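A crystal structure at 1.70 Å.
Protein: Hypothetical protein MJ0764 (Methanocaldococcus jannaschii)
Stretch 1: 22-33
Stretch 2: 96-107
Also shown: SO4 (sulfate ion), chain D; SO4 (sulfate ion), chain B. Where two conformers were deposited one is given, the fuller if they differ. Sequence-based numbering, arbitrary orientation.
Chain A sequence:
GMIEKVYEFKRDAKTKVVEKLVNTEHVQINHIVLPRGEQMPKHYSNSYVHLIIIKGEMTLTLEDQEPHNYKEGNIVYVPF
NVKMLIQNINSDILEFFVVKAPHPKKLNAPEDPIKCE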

ATOM      1  N   VAL A  22      -3.702   7.295   6.743  1.00 20.35           N
ATOM      2  CA  VAL A  22      -4.928   6.527   6.919  1.00 18.42           C
ATOM      3  C   VAL A  22      -4.861   5.839   8.279  1.00 19.79           C
ATOM      4  O   VAL A  22      -3.857   5.168   8.593  1.00 20.55           O
ATOM      5  CB  VAL A  22      -5.103   5.467   5.822  1.00 20.79           C
ATOM      6  CG1 VAL A  22      -6.373   4.625   6.051  1.00 22.80           C
ATOM      7  CG2 VAL A  22      -5.149   6.111   4.449  1.00 20.16           C
ATOM      8  N   ASN A  23      -5.919   6.001   9.059  1.00 18.87           N
ATOM      9  CA  ASN A  23      -5.991   5.453  10.435  1.00 18.18           C
ATOM     10  C   ASN A  23      -7.433   5.145  10.757  1.00 21.17           C
ATOM     11  O   ASN A  23      -8.122   5.970  11.345  1.00 24.17           O
ATOM     12  CB  ASN A  23      -5.461   6.473  11.421  1.00 19.00           C
ATOM     13  CG  ASN A  23      -5.357   5.923  12.833  1.00 23.57           C
ATOM     14  OD1 ASN A  23      -5.050   4.740  13.020  1.00 24.88           O
ATOM     15  ND2 ASN A  23      -5.557   6.794  13.837  1.00 22.25           N
ATOM     16  N   THR A  24      -7.916   3.999  10.314  1.00 19.63           N
ATOM     17  CA  THR A  24      -9.314   3.640  10.444  1.00 21.07           C
ATOM     18  C   THR A  24      -9.485   2.496  11.430  1.00 23.51           C
ATOM     19  O   THR A  24      -8.501   1.951  11.934  1.00 25.59           O
ATOM     20  CB  THR A  24      -9.934   3.210   9.086  1.00 21.26           C
ATOM     21  OG1 THR A  24      -9.574   1.874   8.758  1.00 23.19           O
ATOM     22  CG2 THR A  24      -9.533   4.129   7.975  1.00 21.97           C
ATOM     23  N   GLU A  25     -10.729   2.084  11.671  0.50 25.41           N
ATOM     24  CA  GLU A  25     -10.993   0.912  12.505  0.50 26.35           C
ATOM     25  C   GLU A  25     -10.292  -0.345  11.960  0.50 24.11           C
ATOM     26  O   GLU A  25      -9.924  -1.245  12.720  0.50 21.74           O
ATOM     27  CB  GLU A  25     -12.506   0.660  12.611  0.50 26.21           C
ATOM     28  CG  GLU A  25     -12.893  -0.463  13.582  0.50 27.57           C
ATOM     29  CD  GLU A  25     -14.381  -0.673  13.692  0.50 31.72           C
ATOM     30  OE1 GLU A  25     -15.136  -0.085  12.877  0.50 40.96           O
ATOM     31  OE2 GLU A  25     -14.805  -1.429  14.604  0.50 37.41           O
ATOM     32  N   HIS A  26     -10.071  -0.384  10.652  1.00 22.28           N
ATOM     33  CA  HIS A  26      -9.664  -1.599   9.991  1.00 21.63           C
ATOM     34  C   HIS A  26      -8.238  -1.614   9.534  1.00 19.90           C
ATOM     35  O   HIS A  26      -7.697  -2.669   9.231  1.00 21.73           O
ATOM     36  CB  HIS A  26     -10.547  -1.792   8.755  1.00 21.67           C
ATOM     37  CG  HIS A  26     -12.001  -1.732   9.048  1.00 20.69           C
ATOM     38  ND1 HIS A  26     -12.619  -2.625   9.892  1.00 22.90           N
ATOM     39  CD2 HIS A  26     -12.958  -0.858   8.656  1.00 24.64           C
ATOM     40  CE1 HIS A  26     -13.902  -2.319   9.986  1.00 28.70           C
ATOM     41  NE2 HIS A  26     -14.127  -1.238   9.264  1.00 27.13           N
ATOM     42  N   VAL A  27      -7.621  -0.442   9.387  1.00 16.98           N
ATOM     43  CA  VAL A  27      -6.309  -0.404   8.730  1.00 17.61           C
ATOM     44  C   VAL A  27      -5.589   0.912   9.024  1.00 20.84           C
ATOM     45  O   VAL A  27      -6.209   1.936   9.261  1.00 19.35           O
ATOM     46  CB  VAL A  27      -6.393  -0.588   7.174  1.00 18.67           C
ATOM     47  CG1 VAL A  27      -6.815   0.712   6.482  1.00 20.64           C
ATOM     48  CG2 VAL A  27      -5.086  -1.057   6.539  1.00 20.94           C
ATOM     49  N   GLN A  28      -4.263   0.859   8.965  1.00 20.32           N
ATOM     50  CA  GLN A  28      -3.420   2.039   8.947  1.00 21.05           C
ATOM     51  C   GLN A  28      -2.519   1.997   7.715  1.00 19.27           C
ATOM     52  O   GLN A  28      -1.974   0.950   7.341  1.00 19.95           O
ATOM     53  CB  GLN A  28      -2.577   2.180  10.203  1.00 21.28           C
ATOM     54  CG  GLN A  28      -3.326   2.295  11.456  1.00 22.06           C
ATOM     55  CD  GLN A  28      -2.412   2.247  12.669  1.00 22.70           C
ATOM     56  OE1 GLN A  28      -1.527   1.379  12.777  1.00 25.28           O
ATOM     57  NE2 GLN A  28      -2.611   3.171  13.589  1.00 23.20           N
ATOM     58  N   ILE A  29      -2.405   3.141   7.048  1.00 19.82           N
ATOM     59  CA  ILE A  29      -1.516   3.268   5.907  1.00 19.71           C
ATOM     60  C   ILE A  29      -0.700   4.543   6.060  1.00 20.32           C
ATOM     61  O   ILE A  29      -1.236   5.648   6.120  1.00 19.55           O
ATOM     62  CB  ILE A  29      -2.277   3.248   4.544  1.00 19.52           C
ATOM     63  CG1 ILE A  29      -3.217   2.035   4.434  1.00 19.55           C
ATOM     64  CG2 ILE A  29      -1.268   3.272   3.380  1.00 20.49           C
ATOM     65  CD1 ILE A  29      -4.042   1.989   3.194  1.00 21.94           C
ATOM     66  N   ASN A  30       0.615   4.384   6.111  1.00 18.69           N
ATOM     67  CA  ASN A  30       1.551   5.499   6.204  1.00 19.43           C
ATOM     68  C   ASN A  30       2.433   5.552   4.968  1.00 18.94           C
ATOM     69  O   ASN A  30       2.644   4.537   4.300  1.00 20.86           O
ATOM     70  CB  ASN A  30       2.381   5.374   7.495  1.00 20.64           C
ATOM     71  CG  ASN A  30       1.528   5.225   8.701  1.00 22.30           C
ATOM     72  OD1 ASN A  30       0.426   5.793   8.767  1.00 24.44           O
ATOM     73  ND2 ASN A  30       2.000   4.471   9.681  1.00 21.71           N
ATOM     74  N   HIS A  31       2.950   6.753   4.669  1.00 20.54           N
ATOM     75  CA  HIS A  31       3.868   6.965   3.584  1.00 20.95           C
ATOM     76  C   HIS A  31       5.154   7.537   4.158  1.00 20.51           C
ATOM     77  O   HIS A  31       5.131   8.525   4.881  1.00 22.21           O
ATOM     78  CB  HIS A  31       3.256   7.904   2.588  1.00 21.47           C
ATOM     79  CG  HIS A  31       4.202   8.346   1.515  1.00 20.55           C
ATOM     80  ND1 HIS A  31       4.606   9.649   1.395  1.00 20.29           N
ATOM     81  CD2 HIS A  31       4.835   7.655   0.541  1.00 22.16           C
ATOM     82  CE1 HIS A  31       5.430   9.753   0.363  1.00 22.67           C
ATOM     83  NE2 HIS A  31       5.570   8.561  -0.182  1.00 21.91           N
ATOM     84  N   ILE A  32       6.264   6.891   3.862  1.00 17.42           N
ATOM     85  CA  ILE A  32       7.549   7.281   4.437  1.00 18.32           C
ATOM     86  C   ILE A  32       8.606   7.493   3.329  1.00 20.00           C
ATOM     87  O   ILE A  32       8.725   6.691   2.413  1.00 19.44           O
ATOM     88  CB  ILE A  32       8.069   6.261   5.477  1.00 20.37           C
ATOM     89  CG1 ILE A  32       7.016   6.106   6.597  1.00 25.10           C
ATOM     90  CG2 ILE A  32       9.391   6.718   6.057  1.00 24.24           C
ATOM     91  CD1 ILE A  32       7.288   5.073   7.557  1.00 32.25           C
ATOM     92  N   VAL A  33       9.324   8.607   3.447  1.00 19.72           N
ATOM     93  CA  VAL A  33      10.509   8.876   2.679  1.00 18.46           C
ATOM     94  C   VAL A  33      11.671   9.089   3.604  1.00 22.51           C
ATOM     95  O   VAL A  33      11.612   9.937   4.520  1.00 19.75           O
ATOM     96  CB  VAL A  33      10.322  10.102   1.748  1.00 19.33           C
ATOM     97  CG1 VAL A  33      11.562  10.329   0.878  1.00 18.88           C
ATOM     98  CG2 VAL A  33       9.100   9.892   0.908  1.00 24.26           C
ATOM     99  N   PHE A  96       8.581   4.203   0.854  1.00 19.15           N
ATOM    100  CA  PHE A  96       7.715   3.026   1.068  1.00 20.61           C
ATOM    101  C   PHE A  96       6.378   3.414   1.677  1.00 21.10           C
ATOM    102  O   PHE A  96       6.248   4.494   2.270  1.00 21.40           O
ATOM    103  CB  PHE A  96       8.404   1.916   1.865  1.00 20.76           C
ATOM    104  CG  PHE A  96       8.895   2.328   3.187  1.00 16.77           C
ATOM    105  CD1 PHE A  96      10.041   3.079   3.301  1.00 22.16           C
ATOM    106  CD2 PHE A  96       8.222   1.971   4.339  1.00 19.26           C
ATOM    107  CE1 PHE A  96      10.517   3.469   4.569  1.00 20.24           C
ATOM    108  CE2 PHE A  96       8.660   2.354   5.586  1.00 22.39           C
ATOM    109  CZ  PHE A  96       9.807   3.124   5.707  1.00 19.90           C
ATOM    110  N   PHE A  97       5.402   2.533   1.516  1.00 20.47           N
ATOM    111  CA  PHE A  97       4.188   2.574   2.296  1.00 19.74           C
ATOM    112  C   PHE A  97       4.208   1.512   3.361  1.00 18.51           C
ATOM    113  O   PHE A  97       4.769   0.442   3.163  1.00 22.51           O
ATOM    114  CB  PHE A  97       2.949   2.399   1.423  1.00 20.66           C
ATOM    115  CG  PHE A  97       2.805   3.491   0.406  1.00 20.42           C
ATOM    116  CD1 PHE A  97       3.429   3.400  -0.836  1.00 25.31           C
ATOM    117  CD2 PHE A  97       2.071   4.632   0.712  1.00 20.70           C
ATOM    118  CE1 PHE A  97       3.312   4.437  -1.723  1.00 26.12           C
ATOM    119  CE2 PHE A  97       1.939   5.651  -0.194  1.00 22.48           C
ATOM    120  CZ  PHE A  97       2.560   5.564  -1.395  1.00 21.98           C
ATOM    121  N   VAL A  98       3.553   1.829   4.468  1.00 20.03           N
ATOM    122  CA  VAL A  98       3.390   0.916   5.574  1.00 20.16           C
ATOM    123  C   VAL A  98       1.904   0.626   5.669  1.00 20.46           C
ATOM    124  O   VAL A  98       1.120   1.549   5.767  1.00 21.33           O
ATOM    125  CB  VAL A  98       3.846   1.537   6.898  1.00 21.05           C
ATOM    126  CG1 VAL A  98       3.627   0.604   8.034  1.00 23.60           C
ATOM    127  CG2 VAL A  98       5.317   1.931   6.841  1.00 21.23           C
ATOM    128  N   VAL A  99       1.540  -0.659   5.599  1.00 21.66           N
ATOM    129  CA  VAL A  99       0.162  -1.082   5.699  1.00 19.92           C
ATOM    130  C   VAL A  99       0.066  -1.930   6.952  1.00 19.62           C
ATOM    131  O   VAL A  99       0.824  -2.876   7.150  1.00 21.53           O
ATOM    132  CB  VAL A  99      -0.269  -1.909   4.473  1.00 20.93           C
ATOM    133  CG1 VAL A  99      -1.660  -2.520   4.696  1.00 24.06           C
ATOM    134  CG2 VAL A  99      -0.178  -1.091   3.206  1.00 24.57           C
ATOM    135  N   LYS A 100      -0.857  -1.579   7.832  1.00 22.18           N
ATOM    136  CA  LYS A 100      -0.999  -2.309   9.080  1.00 22.24           C
ATOM    137  C   LYS A 100      -2.442  -2.732   9.227  1.00 21.88           C
ATOM    138  O   LYS A 100      -3.363  -1.923   9.105  1.00 21.95           O
ATOM    139  CB  LYS A 100      -0.536  -1.456  10.264  1.00 21.33           C
ATOM    140  CG  LYS A 100       0.911  -1.001  10.191  1.00 27.26           C
ATOM    141  CD  LYS A 100       1.168   0.142  11.135  1.00 28.73           C
ATOM    142  CE  LYS A 100       0.919  -0.250  12.554  1.00 28.04           C
ATOM    143  NZ  LYS A 100       1.155   0.878  13.494  1.00 31.76           N
ATOM    144  N   ALA A 101      -2.640  -4.022   9.479  1.00 20.23           N
ATOM    145  CA  ALA A 101      -3.992  -4.560   9.684  1.00 18.68           C
ATOM    146  C   ALA A 101      -3.910  -5.762  10.589  1.00 23.60           C
ATOM    147  O   ALA A 101      -3.048  -6.636  10.415  1.00 19.41           O
ATOM    148  CB  ALA A 101      -4.644  -4.941   8.376  1.00 19.80           C
ATOM    149  N   PRO A 102      -4.813  -5.821  11.563  1.00 21.08           N
ATOM    150  CA  PRO A 102      -5.885  -4.849  11.845  1.00 22.53           C
ATOM    151  C   PRO A 102      -5.324  -3.612  12.565  1.00 23.84           C
ATOM    152  O   PRO A 102      -4.127  -3.541  12.828  1.00 23.38           O
ATOM    153  CB  PRO A 102      -6.772  -5.624  12.809  1.00 20.73           C
ATOM    154  CG  PRO A 102      -5.814  -6.491  13.542  1.00 23.04           C
ATOM    155  CD  PRO A 102      -4.811  -6.919  12.534  1.00 23.28           C
ATOM    156  N   HIS A 103      -6.179  -2.668  12.924  1.00 21.23           N
ATOM    157  CA  HIS A 103      -5.716  -1.527  13.683  1.00 21.51           C
ATOM    158  C   HIS A 103      -5.091  -2.063  14.987  1.00 19.60           C
ATOM    159  O   HIS A 103      -5.629  -3.010  15.589  1.00 22.69           O
ATOM    160  CB  HIS A 103      -6.881  -0.589  14.036  1.00 20.49           C
ATOM    161  CG  HIS A 103      -6.425   0.706  14.612  1.00 22.05           C
ATOM    162  ND1 HIS A 103      -6.088   0.837  15.941  1.00 24.08           N
ATOM    163  CD2 HIS A 103      -6.140   1.891  14.025  1.00 28.64           C
ATOM    164  CE1 HIS A 103      -5.679   2.075  16.157  1.00 23.13           C
ATOM    165  NE2 HIS A 103      -5.692   2.733  15.008  1.00 30.88           N
ATOM    166  N   PRO A 104      -3.949  -1.489  15.407  1.00 22.35           N
ATOM    167  CA  PRO A 104      -3.284  -1.911  16.641  1.00 23.01           C
ATOM    168  C   PRO A 104      -4.221  -2.059  17.852  1.00 22.35           C
ATOM    169  O   PRO A 104      -4.031  -2.939  18.689  1.00 23.17           O
ATOM    170  CB  PRO A 104      -2.247  -0.818  16.846  1.00 23.95           C
ATOM    171  CG  PRO A 104      -1.854  -0.403  15.454  1.00 24.02           C
ATOM    172  CD  PRO A 104      -3.119  -0.525  14.652  1.00 22.72           C
ATOM    173  N   LYS A 105      -5.255  -1.233  17.948  1.00 22.16           N
ATOM    174  CA  LYS A 105      -6.125  -1.322  19.117  1.00 26.56           C
ATOM    175  C   LYS A 105      -6.784  -2.691  19.224  1.00 23.25           C
ATOM    176  O   LYS A 105      -7.065  -3.177  20.337  1.00 25.31           O
ATOM    177  CB  LYS A 105      -7.159  -0.195  19.140  1.00 29.93           C
ATOM    178  CG  LYS A 105      -8.301  -0.345  18.136  1.00 37.11           C
ATOM    179  CD  LYS A 105      -9.075   0.978  18.057  1.00 34.86           C
ATOM    180  CE  LYS A 105     -10.235   0.902  17.094  1.00 41.69           C
ATOM    181  NZ  LYS A 105     -11.098   2.112  17.290  1.00 49.93           N
ATOM    182  N   LYS A 106      -7.004  -3.335  18.082  1.00 22.20           N
ATOM    183  CA  LYS A 106      -7.662  -4.623  18.053  1.00 27.11           C
ATOM    184  C   LYS A 106      -6.771  -5.712  18.599  1.00 24.65           C
ATOM    185  O   LYS A 106      -7.250  -6.768  18.994  1.00 30.02           O
ATOM    186  CB  LYS A 106      -8.136  -4.976  16.646  1.00 29.39           C
ATOM    187  CG  LYS A 106      -9.133  -3.980  16.064  1.00 36.77           C
ATOM    188  CD  LYS A 106     -10.481  -3.959  16.778  1.00 40.39           C
ATOM    189  CE  LYS A 106     -11.499  -3.145  15.977  1.00 41.41           C
ATOM    190  N   LEU A 107      -5.471  -5.461  18.642  1.00 25.10           N
ATOM    191  CA  LEU A 107      -4.554  -6.454  19.158  1.00 26.49           C
ATOM    192  C   LEU A 107      -4.168  -6.143  20.589  1.00 31.86           C
ATOM    193  O   LEU A 107      -3.408  -6.908  21.216  1.00 31.05           O
ATOM    194  CB  LEU A 107      -3.336  -6.524  18.273  1.00 24.67           C
ATOM    195  CG  LEU A 107      -3.659  -7.096  16.887  1.00 24.05           C
ATOM    196  CD1 LEU A 107      -2.448  -7.057  16.053  1.00 25.32           C
ATOM    197  CD2 LEU A 107      -4.164  -8.519  17.009  1.00 28.89           C
TER
HETATM  198  S   SO4 D 119     -11.609  -5.459  11.856  1.00 50.66           S
HETATM  199  O1  SO4 D 119     -11.779  -6.893  11.590  1.00 48.56           O
HETATM  200  O2  SO4 D 119     -11.292  -4.738  10.634  1.00 32.55           O
HETATM  201  O3  SO4 D 119     -12.840  -4.861  12.397  1.00 47.87           O
HETATM  202  O4  SO4 D 119     -10.518  -5.300  12.827  1.00 56.39           O
HETATM  203  S   SO4 B 117       0.700   3.634  15.617  1.00 36.42           S
HETATM  204  O1  SO4 B 117      -0.564   2.904  15.746  1.00 46.10           O
HETATM  205  O2  SO4 B 117       0.571   4.658  14.575  1.00 48.67           O
HETATM  206  O3  SO4 B 117       1.048   4.279  16.883  1.00 52.71           O
HETATM  207  O4  SO4 B 117       1.767   2.710  15.257  1.00 55.28           O
HETATM  208  O   HOH W   1      -4.766   5.425  16.393  1.00 33.38           O

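The most unusual feature of this contact lies at its polar end, where Gln28 splits its amide among several partners. Its OE1 accepts a weak hydrogen bond from Lys100 NZ (2.8 Å), while its NE2 donates to Asn23 OD1 (3.0 Å) and to O1 of the chain B sulfate (3.0 Å). A primary amide suits this place because it carries an acceptor oxygen and a nitrogen with two N-H groups, so OE1 can face Lys100 NZ while NE2 serves Asn23 and the sulfate. Asn23 OD1 also receives a weak bond from His103 NE2 (2.9 Å), and a water joins Asn23 ND2 to that same NE2, at 3.0 and 3.2 Å. The imidazole is held in place by its other nitrogen, ND1, which accepts from Lys105 N (3.0 Å).

Beyond this cluster, strands 28-33 and 96-100 run antiparallel. Paired backbone bonds join Gln28 to Lys100, Asn30 to Val98 and Ile32 to Phe96; in the last, Ile32 N to Phe96 O and Phe96 N to Ile32 O are both 2.9 Å.

Side chains alternate between faces. On one, Ile32 CB lies over the Phe96 ring, 3.6 Å from CZ, and Ile32 CD1 meets Val98 CG2 at 3.8 Å; branched aliphatics and a flat ring pack closely here, all buried. On the other, Ile29 and Val99 lie beside His31 and Phe97, where His31 CD2 sits over the Phe97 ring, 3.6 Å from CE2.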